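Local coordinates for protein PP1b (Porcine reproductive and respiratory syndrome virus, PDB 6JDR) that probably couples ATP hydrolysis to 5'-to-3' unwinding of RNA and DNA duplexes, being the nsp10 helicase part of the viral replicase polyprotein, at residues I169-T173 against H174-L178; Q162-D165 against G166-I169; I329-D332 against S333-G336; A357-A360 against I361-R365. The protein carries 1 engineered substitution. All coordinates share one frame; numbering follows the deposited sequence.

Contact 1 (I169-T173 against H174-L178); sequences IYTPT and HQTML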
ATOM      1  N   ILE A 169      -5.276  -8.226  -0.263  1.00 50.77           N
ATOM      2  CA  ILE A 169      -5.239  -7.311   0.869  1.00 49.85           C
ATOM      3  C   ILE A 169      -5.147  -8.121   2.163  1.00 49.35           C
ATOM      4  O   ILE A 169      -6.071  -8.862   2.507  1.00 49.37           O
ATOM      5  CB  ILE A 169      -6.479  -6.393   0.884  1.00 50.14           C
ATOM      6  CG1 ILE A 169      -6.498  -5.519  -0.378  1.00 51.35           C
ATOM      7  CG2 ILE A 169      -6.492  -5.515   2.130  1.00 49.09           C
ATOM      8  CD1 ILE A 169      -7.850  -4.918  -0.702  1.00 51.73           C
ATOM      9  N   TYR A 170      -4.021  -7.991   2.862  1.00 47.28           N
ATOM     10  CA  TYR A 170      -3.825  -8.651   4.146  1.00 46.27           C
ATOM     11  C   TYR A 170      -4.275  -7.726   5.273  1.00 44.70           C
ATOM     12  O   TYR A 170      -4.011  -6.523   5.242  1.00 43.18           O
ATOM     13  CB  TYR A 170      -2.361  -9.049   4.336  1.00 46.55           C
ATOM     14  CG  TYR A 170      -1.873 -10.081   3.343  1.00 47.26           C
ATOM     15  CD1 TYR A 170      -2.067 -11.438   3.571  1.00 46.97           C
ATOM     16  CD2 TYR A 170      -1.209  -9.699   2.175  1.00 47.98           C
ATOM     17  CE1 TYR A 170      -1.619 -12.387   2.669  1.00 47.78           C
ATOM     18  CE2 TYR A 170      -0.756 -10.641   1.265  1.00 47.57           C
ATOM     19  CZ  TYR A 170      -0.961 -11.983   1.517  1.00 48.69           C
ATOM     20  OH  TYR A 170      -0.514 -12.928   0.620  1.00 49.52           O
ATOM     21  N   THR A 171      -4.950  -8.297   6.268  1.00 42.37           N
ATOM     22  CA  THR A 171      -5.550  -7.515   7.341  1.00 41.00           C
ATOM     23  C   THR A 171      -5.470  -8.298   8.665  1.00 39.55           C
ATOM     24  O   THR A 171      -5.670  -9.516   8.676  1.00 39.19           O
ATOM     25  CB  THR A 171      -7.001  -7.133   6.979  1.00 42.71           C
ATOM     26  OG1 THR A 171      -7.525  -6.208   7.938  1.00 43.59           O
ATOM     27  CG2 THR A 171      -7.899  -8.364   6.910  1.00 43.70           C
ATOM     28  N   PRO A 172      -5.158  -7.601   9.778  1.00 36.97           N
ATOM     29  CA  PRO A 172      -4.793  -8.245  11.045  1.00 37.51           C
ATOM     30  C   PRO A 172      -5.887  -9.007  11.802  1.00 38.62           C
ATOM     31  O   PRO A 172      -5.597 -10.068  12.350  1.00 40.37           O
ATOM     32  CB  PRO A 172      -4.293  -7.074  11.904  1.00 37.11           C
ATOM     33  CG  PRO A 172      -4.944  -5.872  11.323  1.00 37.19           C
ATOM     34  CD  PRO A 172      -4.994  -6.138   9.851  1.00 36.89           C
ATOM     35  N   THR A 173      -7.108  -8.482  11.861  1.00 38.70           N
ATOM     36  CA  THR A 173      -8.157  -9.099  12.680  1.00 38.64           C
ATOM     37  C   THR A 173      -9.408  -9.429  11.889  1.00 39.82           C
ATOM     38  O   THR A 173      -9.566  -9.001  10.749  1.00 39.98           O
ATOM     39  CB  THR A 173      -8.566  -8.200  13.859  1.00 38.31           C
ATOM     40  OG1 THR A 173      -9.343  -7.095  13.380  1.00 38.67           O
ATOM     41  CG2 THR A 173      -7.327  -7.689  14.606  1.00 38.23           C
ATOM     42  N   HIS A 174     -10.293 -10.199  12.515  1.00 41.28           N
ATOM     43  CA  HIS A 174     -11.593 -10.536  11.927  1.00 42.11           C
ATOM     44  C   HIS A 174     -12.386  -9.274  11.608  1.00 42.31           C
ATOM     45  O   HIS A 174     -13.022  -9.184  10.560  1.00 42.87           O
ATOM     46  CB  HIS A 174     -12.401 -11.417  12.882  1.00 41.63           C
ATOM     47  CG  HIS A 174     -11.861 -12.803  13.027  1.00 41.99           C
ATOM     48  ND1 HIS A 174     -12.547 -13.802  13.680  1.00 42.93           N
ATOM     49  CD2 HIS A 174     -10.708 -13.363  12.590  1.00 43.04           C
ATOM     50  CE1 HIS A 174     -11.833 -14.914  13.655  1.00 43.46           C
ATOM     51  NE2 HIS A 174     -10.713 -14.675  12.999  1.00 43.26           N
ATOM     52  N   GLN A 175     -12.340  -8.310  12.520  1.00 42.46           N
ATOM     53  CA  GLN A 175     -13.106  -7.087  12.386  1.00 43.80           C
ATOM     54  C   GLN A 175     -12.582  -6.218  11.254  1.00 43.93           C
ATOM     55  O   GLN A 175     -13.368  -5.708  10.455  1.00 45.24           O
ATOM     56  CB  GLN A 175     -13.093  -6.297  13.698  1.00 45.11           C
ATOM     57  CG  GLN A 175     -14.036  -5.100  13.707  1.00 47.03           C
ATOM     58  CD  GLN A 175     -15.474  -5.491  13.410  1.00 48.82           C
ATOM     59  OE1 GLN A 175     -16.008  -6.434  14.000  1.00 50.04           O
ATOM     60  NE2 GLN A 175     -16.106  -4.772  12.491  1.00 50.13           N
ATOM     61  N   THR A 176     -11.262  -6.050  11.183  1.00 43.64           N
ATOM     62  CA  THR A 176     -10.650  -5.263  10.110  1.00 42.37           C
ATOM     63  C   THR A 176     -10.905  -5.946   8.770  1.00 42.44           C
ATOM     64  O   THR A 176     -11.195  -5.287   7.781  1.00 43.51           O
ATOM     65  CB  THR A 176      -9.136  -5.030  10.331  1.00 41.98           C
ATOM     66  OG1 THR A 176      -8.449  -6.283  10.452  1.00 40.82           O
ATOM     67  CG2 THR A 176      -8.897  -4.197  11.591  1.00 41.43           C
ATOM     68  N   MET A 177     -10.826  -7.272   8.752  1.00 43.51           N
ATOM     69  CA  MET A 177     -11.224  -8.052   7.583  1.00 47.05           C
ATOM     70  C   MET A 177     -12.664  -7.750   7.162  1.00 49.51           C
ATOM     71  O   MET A 177     -12.935  -7.590   5.972  1.00 50.00           O
ATOM     72  CB  MET A 177     -11.070  -9.554   7.855  1.00 47.12           C
ATOM     73  CG  MET A 177     -11.408 -10.440   6.670  1.00 48.01           C
ATOM     74  SD  MET A 177     -11.149 -12.184   7.027  1.00 49.30           S
ATOM     75  CE  MET A 177     -11.657 -12.925   5.479  1.00 49.07           C
ATOM     76  N   LEU A 178     -13.575  -7.680   8.134  1.00 51.20           N
ATOM     77  CA  LEU A 178     -14.983  -7.377   7.860  1.00 53.13           C
ATOM     78  C   LEU A 178     -15.165  -5.942   7.369  1.00 54.28           C
ATOM     79  O   LEU A 178     -15.921  -5.693   6.428  1.00 54.96           O
ATOM     80  CB  LEU A 178     -15.846  -7.620   9.106  1.00 53.09           C
ATOM     81  CG  LEU A 178     -17.367  -7.442   8.970  1.00 53.23           C
ATOM     82  CD1 LEU A 178     -17.940  -8.308   7.855  1.00 53.44           C
ATOM     83  CD2 LEU A 178     -18.052  -7.758  10.293  1.00 53.33           C
TER
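Thr176 OG1 is the polar atom on which this turn closes. It accepts a hydrogen bond from Thr173 N (2.9 Å, 157°), and Thr171 OG1, hydrogen-bonded to Asp225, a residue that binds zinc in another structure of this protein, lies 2.7 Å from Thr176 OG1. The first helical turn is capped from the other direction as well: Thr173 OG1 accepts from Thr176 N at 3.1 Å and nearly straight (172°). The two reciprocal bonds make a capping box, with Thr173 as N-cap. Threonine suits both places, because in each the hydroxyl sits between backbone N and carbonyl carbon (chi1 73° in Thr173), a short reach from the amide it meets. Next to these, Met177 N bonds Thr173 O at 2.9 Å, the first regular helical bond.

Carbon atoms pack round the cap. Thr171 CG2 lies 3.5 Å from Met177 CB, the two side chains crossing at about a right angle, and Pro172 CD rests against the hydroxyl of Thr176, 3.5 Å from OG1. The sequence TPTHQT is consistent with motif Ia of superfamily 1 helicases. The cap thus fixes how strand 168-171 hands over to helix 174-184 and supplies amides of the first turn with acceptors.

Contact 2 (Q162-D165 against G166-I169); sequences QVQD and GDVI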
ATOM      1  N   GLN A 162      -6.875   2.333  -5.949  1.00 77.91           N
ATOM      2  CA  GLN A 162      -5.637   1.615  -6.269  1.00 75.41           C
ATOM      3  C   GLN A 162      -5.832   0.111  -6.452  1.00 72.69           C
ATOM      4  O   GLN A 162      -5.100  -0.517  -7.214  1.00 72.58           O
ATOM      5  CB  GLN A 162      -4.599   1.854  -5.168  1.00 76.38           C
ATOM      6  CG  GLN A 162      -4.090   3.287  -5.097  1.00 77.64           C
ATOM      7  CD  GLN A 162      -3.023   3.600  -6.132  1.00 79.33           C
ATOM      8  OE1 GLN A 162      -2.520   2.708  -6.819  1.00 79.13           O
ATOM      9  NE2 GLN A 162      -2.669   4.878  -6.248  1.00 80.21           N
ATOM     10  N   VAL A 163      -6.803  -0.464  -5.747  1.00 71.19           N
ATOM     11  CA  VAL A 163      -6.990  -1.917  -5.736  1.00 71.19           C
ATOM     12  C   VAL A 163      -7.558  -2.445  -7.059  1.00 71.12           C
ATOM     13  O   VAL A 163      -8.318  -1.754  -7.737  1.00 72.78           O
ATOM     14  CB  VAL A 163      -7.887  -2.362  -4.552  1.00 70.87           C
ATOM     15  CG1 VAL A 163      -9.345  -1.979  -4.784  1.00 70.78           C
ATOM     16  CG2 VAL A 163      -7.753  -3.858  -4.304  1.00 70.93           C
ATOM     17  N   GLN A 164      -7.174  -3.672  -7.406  1.00 70.99           N
ATOM     18  CA  GLN A 164      -7.630  -4.342  -8.625  1.00 73.12           C
ATOM     19  C   GLN A 164      -8.046  -5.773  -8.308  1.00 72.48           C
ATOM     20  O   GLN A 164      -7.746  -6.287  -7.232  1.00 74.05           O
ATOM     21  CB  GLN A 164      -6.520  -4.361  -9.674  1.00 75.78           C
ATOM     22  CG  GLN A 164      -5.941  -2.993  -9.998  1.00 78.23           C
ATOM     23  CD  GLN A 164      -4.822  -3.067 -11.017  1.00 80.56           C
ATOM     24  OE1 GLN A 164      -4.957  -3.718 -12.055  1.00 83.49           O
ATOM     25  NE2 GLN A 164      -3.710  -2.398 -10.728  1.00 79.40           N
ATOM     26  N   ASP A 165      -8.712  -6.421  -9.258  1.00 70.50           N
ATOM     27  CA  ASP A 165      -9.278  -7.755  -9.037  1.00 70.64           C
ATOM     28  C   ASP A 165      -8.239  -8.850  -8.775  1.00 69.85           C
ATOM     29  O   ASP A 165      -8.552  -9.852  -8.130  1.00 70.11           O
ATOM     30  CB  ASP A 165     -10.180  -8.162 -10.211  1.00 72.45           C
ATOM     31  CG  ASP A 165     -11.503  -7.402 -10.233  1.00 74.14           C
ATOM     32  OD1 ASP A 165     -11.654  -6.417  -9.475  1.00 73.52           O
ATOM     33  OD2 ASP A 165     -12.400  -7.792 -11.012  1.00 76.93           O
ATOM     34  N   GLY A 166      -7.016  -8.666  -9.267  1.00 68.50           N
ATOM     35  CA  GLY A 166      -5.942  -9.641  -9.043  1.00 68.41           C
ATOM     36  C   GLY A 166      -5.165  -9.455  -7.745  1.00 67.28           C
ATOM     37  O   GLY A 166      -4.329 -10.291  -7.391  1.00 66.23           O
ATOM     38  N   ASP A 167      -5.440  -8.367  -7.030  1.00 66.03           N
ATOM     39  CA  ASP A 167      -4.663  -7.998  -5.849  1.00 64.96           C
ATOM     40  C   ASP A 167      -5.072  -8.765  -4.595  1.00 62.48           C
ATOM     41  O   ASP A 167      -6.116  -9.419  -4.562  1.00 63.80           O
ATOM     42  CB  ASP A 167      -4.788  -6.493  -5.592  1.00 65.30           C
ATOM     43  CG  ASP A 167      -4.233  -5.663  -6.729  1.00 65.54           C
ATOM     44  OD1 ASP A 167      -3.390  -6.177  -7.492  1.00 67.44           O
ATOM     45  OD2 ASP A 167      -4.640  -4.489  -6.861  1.00 68.05           O
ATOM     46  N   VAL A 168      -4.227  -8.671  -3.569  1.00 58.56           N
ATOM     47  CA  VAL A 168      -4.461  -9.312  -2.277  1.00 55.68           C
ATOM     48  C   VAL A 168      -4.304  -8.272  -1.171  1.00 53.73           C
ATOM     49  O   VAL A 168      -3.325  -7.524  -1.146  1.00 52.51           O
ATOM     50  CB  VAL A 168      -3.468 -10.467  -2.026  1.00 55.98           C
ATOM     51  CG1 VAL A 168      -3.748 -11.140  -0.687  1.00 56.34           C
ATOM     52  CG2 VAL A 168      -3.538 -11.484  -3.156  1.00 56.56           C
ATOM     53  N   ILE A 169      -5.276  -8.226  -0.263  1.00 50.77           N
ATOM     54  CA  ILE A 169      -5.239  -7.311   0.869  1.00 49.85           C
ATOM     55  C   ILE A 169      -5.147  -8.121   2.163  1.00 49.35           C
ATOM     56  O   ILE A 169      -6.071  -8.862   2.507  1.00 49.37           O
ATOM     57  CB  ILE A 169      -6.479  -6.393   0.884  1.00 50.14           C
ATOM     58  CG1 ILE A 169      -6.498  -5.519  -0.378  1.00 51.35           C
ATOM     59  CG2 ILE A 169      -6.492  -5.515   2.130  1.00 49.09           C
ATOM     60  CD1 ILE A 169      -7.850  -4.918  -0.702  1.00 51.73           C
TER
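Between Gln164 and Asp167 the chain makes a type I beta turn that swings it from the end of helix 155-162, which follows the likely P-loop (Walker A) sequence, into strand 168-171 of the parallel sheet, the two short segments running 119° apart. Val163 is the first residue to leave helical geometry. The turn is closed by the bond from Asp167 N to Gln164 O (3.1 Å), and the CA atoms of Gln164 and Asp167, the two ends of the turn, lie 5.5 Å apart.

Asp167 carries the side-chain part. Its CG stands beside its own backbone N (chi1 -62°), which folds the carboxylate back over the turn, where OD2 accepts from Gln164 N at 2.7 Å. The donor comes from above the carboxylate plane, 45° out of it. On the aliphatic side of Gln164, CB lies 3.4 Å from Asp167 OD2. The other oxygen, Asp167 OD1, is bonded by Asn221 N, so the carboxylate joins the turn to the chain leading into strand 222-224.

Farther in, Val163 CG2 meets Ile169 CD1 at 3.8 Å; the two branched side chains cross at about a right angle, and both also touch Leu184 of helix 174-184. An aspartate that is buried yet held by two main-chain amides probably has its charge partly compensated by these two N-H groups, and being short it can accept both bonds while staying close to the turn.

Contact 3 (I329-D332 against S333-G336); sequences ITID and SSQG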
ATOM      1  N   ILE A 329      -6.690  39.356 -16.208  1.00 64.11           N
ATOM      2  CA  ILE A 329      -5.497  39.658 -15.414  1.00 62.16           C
ATOM      3  C   ILE A 329      -4.353  38.727 -15.785  1.00 60.32           C
ATOM      4  O   ILE A 329      -4.567  37.683 -16.406  1.00 60.12           O
ATOM      5  CB  ILE A 329      -5.775  39.532 -13.902  1.00 63.12           C
ATOM      6  CG1 ILE A 329      -6.270  38.121 -13.553  1.00 63.87           C
ATOM      7  CG2 ILE A 329      -6.791  40.581 -13.468  1.00 62.47           C
ATOM      8  CD1 ILE A 329      -6.414  37.869 -12.068  1.00 64.74           C
ATOM      9  N   THR A 330      -3.137  39.100 -15.397  1.00 59.78           N
ATOM     10  CA  THR A 330      -1.991  38.224 -15.588  1.00 60.41           C
ATOM     11  C   THR A 330      -2.061  37.049 -14.623  1.00 62.27           C
ATOM     12  O   THR A 330      -2.774  37.090 -13.615  1.00 62.83           O
ATOM     13  CB  THR A 330      -0.647  38.941 -15.371  1.00 60.50           C
ATOM     14  OG1 THR A 330      -0.599  39.489 -14.047  1.00 60.10           O
ATOM     15  CG2 THR A 330      -0.450  40.038 -16.400  1.00 61.15           C
ATOM     16  N   ILE A 331      -1.304  36.006 -14.938  1.00 61.63           N
ATOM     17  CA  ILE A 331      -1.182  34.853 -14.060  1.00 61.31           C
ATOM     18  C   ILE A 331      -0.435  35.254 -12.785  1.00 63.46           C
ATOM     19  O   ILE A 331      -0.744  34.754 -11.704  1.00 64.68           O
ATOM     20  CB  ILE A 331      -0.466  33.685 -14.767  1.00 60.31           C
ATOM     21  CG1 ILE A 331      -1.304  33.193 -15.956  1.00 60.03           C
ATOM     22  CG2 ILE A 331      -0.222  32.540 -13.798  1.00 59.59           C
ATOM     23  CD1 ILE A 331      -0.508  32.432 -16.998  1.00 60.12           C
ATOM     24  N   ASP A 332       0.528  36.165 -12.909  1.00 64.97           N
ATOM     25  CA  ASP A 332       1.247  36.691 -11.743  1.00 68.31           C
ATOM     26  C   ASP A 332       0.328  37.442 -10.776  1.00 69.59           C
ATOM     27  O   ASP A 332       0.516  37.373  -9.561  1.00 73.18           O
ATOM     28  CB  ASP A 332       2.389  37.611 -12.181  1.00 70.49           C
ATOM     29  CG  ASP A 332       3.483  36.869 -12.929  1.00 74.27           C
ATOM     30  OD1 ASP A 332       3.180  35.830 -13.557  1.00 74.78           O
ATOM     31  OD2 ASP A 332       4.646  37.327 -12.890  1.00 77.96           O
ATOM     32  N   SER A 333      -0.658  38.154 -11.319  1.00 69.15           N
ATOM     33  CA  SER A 333      -1.617  38.906 -10.505  1.00 67.87           C
ATOM     34  C   SER A 333      -2.673  38.016  -9.854  1.00 67.66           C
ATOM     35  O   SER A 333      -3.348  38.444  -8.919  1.00 71.64           O
ATOM     36  CB  SER A 333      -2.315  39.970 -11.355  1.00 66.61           C
ATOM     37  OG  SER A 333      -1.375  40.881 -11.894  1.00 66.31           O
ATOM     38  N   SER A 334      -2.818  36.791 -10.351  1.00 66.65           N
ATOM     39  CA  SER A 334      -3.820  35.851  -9.842  1.00 67.80           C
ATOM     40  C   SER A 334      -3.354  35.041  -8.625  1.00 68.63           C
ATOM     41  O   SER A 334      -4.116  34.226  -8.101  1.00 65.73           O
ATOM     42  CB  SER A 334      -4.226  34.881 -10.955  1.00 67.20           C
ATOM     43  OG  SER A 334      -3.126  34.081 -11.358  1.00 64.37           O
ATOM     44  N   GLN A 335      -2.115  35.260  -8.182  1.00 71.72           N
ATOM     45  CA  GLN A 335      -1.548  34.496  -7.068  1.00 74.76           C
ATOM     46  C   GLN A 335      -2.284  34.790  -5.761  1.00 77.40           C
ATOM     47  O   GLN A 335      -2.477  35.952  -5.392  1.00 77.70           O
ATOM     48  CB  GLN A 335      -0.056  34.799  -6.908  1.00 74.94           C
ATOM     49  CG  GLN A 335       0.796  34.332  -8.078  1.00 76.86           C
ATOM     50  CD  GLN A 335       2.253  34.733  -7.949  1.00 77.10           C
ATOM     51  OE1 GLN A 335       2.763  34.920  -6.846  1.00 79.33           O
ATOM     52  NE2 GLN A 335       2.934  34.861  -9.083  1.00 77.63           N
ATOM     53  N   GLY A 336      -2.688  33.727  -5.070  1.00 77.97           N
ATOM     54  CA  GLY A 336      -3.465  33.844  -3.842  1.00 78.48           C
ATOM     55  C   GLY A 336      -4.927  34.193  -4.076  1.00 79.80           C
ATOM     56  O   GLY A 336      -5.592  34.708  -3.173  1.00 83.77           O
TER
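Ile329 opens the contact with a purely apolar touch: its CD1 lies 3.9 Å from Ser334 CB. The same side chain also packs on Leu317 of strand 315-318, the neighbour of its own short strand 329-330 at the margin of the parallel sheet. The sequence ITIDSSQG is consistent with motif V, which in superfamily 1 helicases belongs to the second RecA-like domain.

Thr330 follows with the densest polar cluster. A chi1 of 58° holds its hydroxyl between backbone N and carbonyl carbon, facing forward to Ser333, and OG1 accepts from Ser333 N at 3.0 Å (143°) and from Ser333 OG at 2.7 Å. Thr330 O adds only weak bonds, from the amides of Ser333 and Ser334. A small hydroxyl side chain fits here because it must reach an amide three residues on without blocking the turn.

Ile331 sends its side chain away from this bend, onto Val359 and Ala360 of helix 354-361. Its carbonyl oxygen faces Ser334 instead, receiving Ser334 N at 3.2 Å from well above the carbonyl plane. Ser334 OG also donates to Ile331 O, though the 2.5 Å separation is so short that its exact length is doubtful.

Asp332 starts the type I turn that ends at Gln335. The extended glutamine chain runs beside Asp332 O, with Gln335 CG 3.4 Å from it. Thr330 and Ser334 thus bond main-chain groups, while Ser333 OG adds a hydroxyl-hydroxyl bond; together they hold the bend after the strand, and the exposed Asp332 carboxylate, salt-bridged to Arg356, probably has its charge balanced there.

Contact 4 (A357-A360 against I361-R365); sequences ALVA and ITRAR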
ATOM      1  N   ALA A 357       2.385  28.247 -15.281  1.00 52.87           N
ATOM      2  CA  ALA A 357       1.391  27.225 -15.597  1.00 52.35           C
ATOM      3  C   ALA A 357       0.826  26.592 -14.331  1.00 51.54           C
ATOM      4  O   ALA A 357      -0.364  26.306 -14.260  1.00 50.63           O
ATOM      5  CB  ALA A 357       1.987  26.160 -16.504  1.00 53.59           C
ATOM      6  N   LEU A 358       1.678  26.385 -13.333  1.00 52.55           N
ATOM      7  CA  LEU A 358       1.239  25.837 -12.055  1.00 53.69           C
ATOM      8  C   LEU A 358       0.240  26.769 -11.376  1.00 52.64           C
ATOM      9  O   LEU A 358      -0.750  26.313 -10.808  1.00 52.17           O
ATOM     10  CB  LEU A 358       2.434  25.586 -11.130  1.00 55.76           C
ATOM     11  CG  LEU A 358       2.115  25.073  -9.720  1.00 57.43           C
ATOM     12  CD1 LEU A 358       1.227  23.834  -9.763  1.00 58.19           C
ATOM     13  CD2 LEU A 358       3.401  24.783  -8.959  1.00 57.95           C
ATOM     14  N   VAL A 359       0.501  28.071 -11.437  1.00 51.68           N
ATOM     15  CA  VAL A 359      -0.401  29.048 -10.835  1.00 50.53           C
ATOM     16  C   VAL A 359      -1.725  29.069 -11.593  1.00 49.59           C
ATOM     17  O   VAL A 359      -2.783  29.077 -10.979  1.00 49.60           O
ATOM     18  CB  VAL A 359       0.212  30.462 -10.797  1.00 49.60           C
ATOM     19  CG1 VAL A 359      -0.806  31.477 -10.295  1.00 49.56           C
ATOM     20  CG2 VAL A 359       1.443  30.484  -9.906  1.00 49.11           C
ATOM     21  N   ALA A 360      -1.654  29.050 -12.920  1.00 50.08           N
ATOM     22  CA  ALA A 360      -2.847  29.140 -13.771  1.00 51.43           C
ATOM     23  C   ALA A 360      -3.797  27.951 -13.619  1.00 51.63           C
ATOM     24  O   ALA A 360      -5.016  28.122 -13.602  1.00 53.53           O
ATOM     25  CB  ALA A 360      -2.440  29.291 -15.230  1.00 51.30           C
ATOM     26  N   ILE A 361      -3.232  26.752 -13.512  1.00 51.59           N
ATOM     27  CA  ILE A 361      -4.021  25.529 -13.391  1.00 51.49           C
ATOM     28  C   ILE A 361      -4.678  25.399 -12.014  1.00 51.81           C
ATOM     29  O   ILE A 361      -5.731  24.772 -11.884  1.00 53.29           O
ATOM     30  CB  ILE A 361      -3.142  24.290 -13.678  1.00 53.31           C
ATOM     31  CG1 ILE A 361      -2.648  24.310 -15.132  1.00 53.59           C
ATOM     32  CG2 ILE A 361      -3.889  22.994 -13.386  1.00 53.67           C
ATOM     33  CD1 ILE A 361      -3.743  24.414 -16.170  1.00 54.30           C
ATOM     34  N   THR A 362      -4.075  26.006 -10.996  1.00 52.37           N
ATOM     35  CA  THR A 362      -4.536  25.839  -9.619  1.00 54.42           C
ATOM     36  C   THR A 362      -5.409  26.989  -9.086  1.00 57.04           C
ATOM     37  O   THR A 362      -5.619  27.091  -7.877  1.00 57.54           O
ATOM     38  CB  THR A 362      -3.335  25.648  -8.674  1.00 53.34           C
ATOM     39  OG1 THR A 362      -2.458  26.774  -8.783  1.00 53.01           O
ATOM     40  CG2 THR A 362      -2.580  24.371  -9.018  1.00 53.12           C
ATOM     41  N   ARG A 363      -5.913  27.849  -9.971  1.00 59.54           N
ATOM     42  CA  ARG A 363      -6.835  28.916  -9.571  1.00 60.94           C
ATOM     43  C   ARG A 363      -8.288  28.436  -9.556  1.00 62.81           C
ATOM     44  O   ARG A 363      -9.068  28.840  -8.693  1.00 64.03           O
ATOM     45  CB  ARG A 363      -6.732  30.118 -10.515  1.00 61.14           C
ATOM     46  CG  ARG A 363      -5.357  30.753 -10.644  1.00 61.56           C
ATOM     47  CD  ARG A 363      -4.745  31.093  -9.295  1.00 62.48           C
ATOM     48  NE  ARG A 363      -4.064  29.951  -8.686  1.00 63.48           N
ATOM     49  CZ  ARG A 363      -3.690  29.877  -7.409  1.00 64.80           C
ATOM     50  NH1 ARG A 363      -3.928  30.877  -6.566  1.00 64.38           N
ATOM     51  NH2 ARG A 363      -3.073  28.788  -6.969  1.00 65.81           N
ATOM     52  N   ALA A 364      -8.648  27.590 -10.519  1.00 64.33           N
ATOM     53  CA  ALA A 364     -10.039  27.188 -10.721  1.00 66.48           C
ATOM     54  C   ALA A 364     -10.491  26.108  -9.748  1.00 68.96           C
ATOM     55  O   ALA A 364      -9.687  25.297  -9.278  1.00 69.30           O
ATOM     56  CB  ALA A 364     -10.247  26.709 -12.148  1.00 67.42           C
ATOM     57  N   ARG A 365     -11.792  26.102  -9.469  1.00 70.99           N
ATOM     58  CA  ARG A 365     -12.406  25.118  -8.585  1.00 71.99           C
ATOM     59  C   ARG A 365     -13.148  24.048  -9.384  1.00 72.06           C
ATOM     60  O   ARG A 365     -12.901  22.856  -9.204  1.00 72.29           O
ATOM     61  CB  ARG A 365     -13.363  25.815  -7.614  1.00 73.86           C
ATOM     62  CG  ARG A 365     -13.952  24.908  -6.546  1.00 76.11           C
ATOM     63  CD  ARG A 365     -14.797  25.696  -5.557  1.00 77.11           C
ATOM     64  NE  ARG A 365     -13.985  26.484  -4.629  1.00 77.14           N
ATOM     65  CZ  ARG A 365     -13.333  25.993  -3.575  1.00 77.12           C
ATOM     66  NH1 ARG A 365     -13.368  24.691  -3.291  1.00 76.18           N
ATOM     67  NH2 ARG A 365     -12.629  26.811  -2.799  1.00 77.05           N
TER
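Helix 354-361 makes its last regular turn with the bond from Ile361 N to Ala357 O (3.0 Å), after which Thr362 leaves helical geometry and the chain heads for strand 367-371. The sequence ALVAITRAR is consistent with motif VI, which in superfamily 1 helicases belongs to the second RecA-like domain and usually helps to bind ATP; here it forms a helix end followed by a tight exit.

Thr362 ends the helix. Its OG1 lies between backbone N and carbonyl carbon (chi1 58°) and donates to Leu358 O at 2.7 Å, only 18° from the carbonyl plane, so a side chain serves a carbonyl that the helix backbone reaches only weakly through Thr362 N. On the apolar side of the same threonine, CG2 meets Leu358 CD1 at 3.9 Å, and both residues pack on Ile287 of helix 281-287. Threonine suits the place because it offers a hydroxyl to the helix end and a methyl to Leu358 CD1.

Arg363 reaches back along the helix, its chain bent at chi2 and chi3. The bends put CG 3.1 Å from Val359 O and let NE donate to that same Val359 O, at 2.8 Å but in a bent, weak bond. Val359 CG1 lies over one face of the guanidinium, 3.9 Å from Arg363 NE. Arg363 NH1 has a weak bond to Ala337 O. The small Ala360 packs against Leu344 of strand 342-345. In the plane of the guanidinium, Arg363 NH2 donates to Thr362 OG1 at 2.8 Å along a nearly straight line.

How the contacts relate
Contacts 1 and 2 follow one another on strand 168-171 and share Ile169: 162-169 brings the chain into the strand, 169-178 takes it out into helix 174-184. Contacts 3 and 4 lie in the other parallel sheet region, their centres 10 Å apart, and touch directly, with Ser334 O 3.4 Å from Arg363 CD. The two pairs are remote, contact 1 and contact 3 having centres about 49 Å apart. Contact 4 is the most buried; the other three are partly buried. Hydroxyls work throughout contacts 1, 3 and 4, capping a helix start, bending a strand exit and closing a helix end, whereas contact 2 relies on a carboxylate.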